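Local coordinates for uncharacterized metal-dependent hydrolase (Pyrococcus furiosus, PDB 3ICJ), which probably hydrolyses carbon-nitrogen bonds other than peptide bonds, as a two-zinc member of the amidohydrolase family whose substrate is not known, at residues A[99-104]-A[430-435]. Numbering follows the deposited sequence.
Sequences DSHLHL and GFSTDS. With ZN (zinc ion), chain B.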
loop_
_atom_site.group_PDB
_atom_site.type_symbol
_atom_site.label_atom_id
_atom_site.label_comp_id
_atom_site.label_asym_id
_atom_site.label_seq_id
_atom_site.Cartn_x
_atom_site.Cartn_y
_atom_site.Cartn_z
ATOM N N ASP A 99 -2.639 -0.916 -7.437
ATOM C CA ASP A 99 -2.759 -0.694 -5.999
ATOM C C ASP A 99 -2.183 0.685 -5.658
ATOM O O ASP A 99 -0.970 0.900 -5.704
ATOM C CB ASP A 99 -2.023 -1.818 -5.234
ATOM C CG ASP A 99 -2.345 -1.841 -3.737
ATOM O OD1 ASP A 99 -2.357 -0.784 -3.098
ATOM O OD2 ASP A 99 -2.547 -2.929 -3.169
ATOM N N SER A 100 -3.043 1.636 -5.306
ATOM C CA SER A 100 -2.570 3.017 -5.209
ATOM C C SER A 100 -1.799 3.352 -3.914
ATOM O O SER A 100 -1.281 4.452 -3.784
ATOM C CB SER A 100 -3.712 4.004 -5.451
ATOM O OG SER A 100 -4.864 3.640 -4.720
ATOM N N HIS A 101 -1.728 2.408 -2.968
ATOM C CA HIS A 101 -1.038 2.627 -1.684
ATOM C C HIS A 101 -0.547 1.326 -1.067
ATOM O O HIS A 101 -1.335 0.571 -0.487
ATOM C CB HIS A 101 -1.997 3.342 -0.704
ATOM C CG HIS A 101 -1.394 3.713 0.616
ATOM N ND1 HIS A 101 -1.428 5.002 1.103
ATOM C CD2 HIS A 101 -0.792 2.965 1.575
ATOM C CE1 HIS A 101 -0.847 5.037 2.291
ATOM N NE2 HIS A 101 -0.455 3.815 2.601
ATOM N N LEU A 102 0.758 1.083 -1.136
ATOM C CA LEU A 102 1.339 0.003 -0.366
ATOM C C LEU A 102 2.816 0.241 -0.048
ATOM O O LEU A 102 3.432 1.203 -0.530
ATOM C CB LEU A 102 1.103 -1.371 -1.035
ATOM C CG LEU A 102 1.391 -1.590 -2.519
ATOM C CD1 LEU A 102 2.880 -1.439 -2.785
ATOM C CD2 LEU A 102 0.924 -2.987 -2.918
ATOM N N HIS A 103 3.390 -0.668 0.729
ATOM C CA HIS A 103 4.784 -0.541 1.140
ATOM C C HIS A 103 5.531 -1.756 0.652
ATOM O O HIS A 103 5.511 -2.804 1.299
ATOM C CB HIS A 103 4.872 -0.386 2.651
ATOM C CG HIS A 103 4.051 0.750 3.176
ATOM N ND1 HIS A 103 4.557 2.024 3.325
ATOM C CD2 HIS A 103 2.751 0.813 3.554
ATOM C CE1 HIS A 103 3.608 2.821 3.782
ATOM N NE2 HIS A 103 2.502 2.114 3.925
ATOM N N LEU A 104 6.173 -1.613 -0.512
ATOM C CA LEU A 104 6.851 -2.732 -1.183
ATOM C C LEU A 104 7.973 -3.320 -0.335
ATOM O O LEU A 104 8.152 -4.536 -0.315
ATOM C CB LEU A 104 7.447 -2.301 -2.546
ATOM C CG LEU A 104 6.540 -2.059 -3.733
ATOM C CD1 LEU A 104 7.361 -1.704 -4.964
ATOM C CD2 LEU A 104 5.706 -3.297 -3.994
ATOM N N GLY A 430 -9.431 5.804 -5.399
ATOM C CA GLY A 430 -8.731 4.605 -5.865
ATOM C C GLY A 430 -8.662 3.591 -4.743
ATOM O O GLY A 430 -8.776 3.960 -3.567
ATOM N N PHE A 431 -8.485 2.317 -5.118
ATOM C CA PHE A 431 -8.428 1.235 -4.160
ATOM C C PHE A 431 -7.011 0.763 -3.924
ATOM O O PHE A 431 -6.179 0.751 -4.841
ATOM C CB PHE A 431 -9.298 0.050 -4.587
ATOM C CG PHE A 431 -10.780 0.232 -4.330
ATOM C CD1 PHE A 431 -11.278 1.342 -3.640
ATOM C CD2 PHE A 431 -11.679 -0.732 -4.781
ATOM C CE1 PHE A 431 -12.657 1.482 -3.412
ATOM C CE2 PHE A 431 -13.050 -0.600 -4.553
ATOM C CZ PHE A 431 -13.538 0.508 -3.861
ATOM N N SER A 432 -6.763 0.366 -2.679
ATOM C CA SER A 432 -5.474 -0.121 -2.235
ATOM C C SER A 432 -5.641 -1.080 -1.075
ATOM O O SER A 432 -6.740 -1.242 -0.545
ATOM C CB SER A 432 -4.564 1.033 -1.808
ATOM O OG SER A 432 -5.194 1.945 -0.908
ATOM N N THR A 433 -4.537 -1.704 -0.681
ATOM C CA THR A 433 -4.537 -2.654 0.413
ATOM C C THR A 433 -3.771 -2.170 1.636
ATOM O O THR A 433 -4.012 -2.670 2.742
ATOM C CB THR A 433 -3.948 -4.003 -0.042
ATOM O OG1 THR A 433 -2.605 -3.813 -0.515
ATOM C CG2 THR A 433 -4.789 -4.578 -1.168
ATOM N N ASP A 434 -2.838 -1.223 1.436
ATOM C CA ASP A 434 -1.885 -0.789 2.472
ATOM C C ASP A 434 -1.043 -1.993 2.885
ATOM O O ASP A 434 -0.630 -2.107 4.038
ATOM C CB ASP A 434 -2.588 -0.123 3.682
ATOM C CG ASP A 434 -1.633 0.704 4.560
ATOM O OD1 ASP A 434 -0.431 0.827 4.230
ATOM O OD2 ASP A 434 -2.094 1.228 5.593
ATOM N N SER A 435 -0.811 -2.887 1.919
ATOM C CA SER A 435 -0.038 -4.117 2.116
ATOM C C SER A 435 1.344 -3.728 2.682
ATOM O O SER A 435 1.957 -2.736 2.201
ATOM C CB SER A 435 0.056 -4.898 0.791
ATOM O OG SER A 435 0.799 -6.091 0.917
HETATM ZN ZN ZN B . 0.481 3.041 4.545
#
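His-101, His-103 and Asp-434 meet at one zinc ion. NE2 of His-101 and NE2 of His-103 each bind it at 2.3 Å, and OD1 of Asp-434 binds it at 2.4 Å. The carboxylated Lys-296 completes this site and bridges to the second zinc, held with His-348 and His-373. The side chains of His-101 and Asp-434 lie side by side and point the same way, with the ring and carboxylate planes 80° apart. OD1 lies in the plane of the His-103 ring, at its edge. The His-X-His pair at the end of strand 92-102 and the aspartate just after strand 429-431 are hallmarks of the amidohydrolase superfamily, whose catalytic domain is a (beta/alpha)8 barrel.

Backbone bonds set the ligands in place. Ser-435 O accepts from His-103 N at 2.9 Å, and His-101 O takes a weak bond from Asp-434 N. Behind them stands Asp-99. Its CG is anti to the backbone N (chi1 -168°), which brings the carboxylate up to Ser-432 and Thr-433. There Asp-99 OD2 accepts a hydrogen bond from Thr-433 OG1 at 2.8 Å, through its syn lone pair. OD1 uses its anti lone pair for His-101 N, closing an Asx turn, and takes a weak bond from Thr-433 N. With an alanine in place of Asp-99, Thr-433 OG1, Thr-433 N and His-101 N would probably lose these acceptors, and the backbone beside the zinc ligands would be freer to shift. Thr-433 OG1 also accepts from Ser-435 N in an ST turn.

Farther from the metal, Ser-100 N bonds to Phe-431 O at 3.3 Å. Glu-372 holds ND1 of His-101, and Gln-395 binds Ser-432 OG. The contact joins the ends of strands 92-102 and 429-431. Strand 236-244 pairs with the first, and helix 463-477 packs on Asp-99, Phe-431 and Thr-433 through Tyr-470.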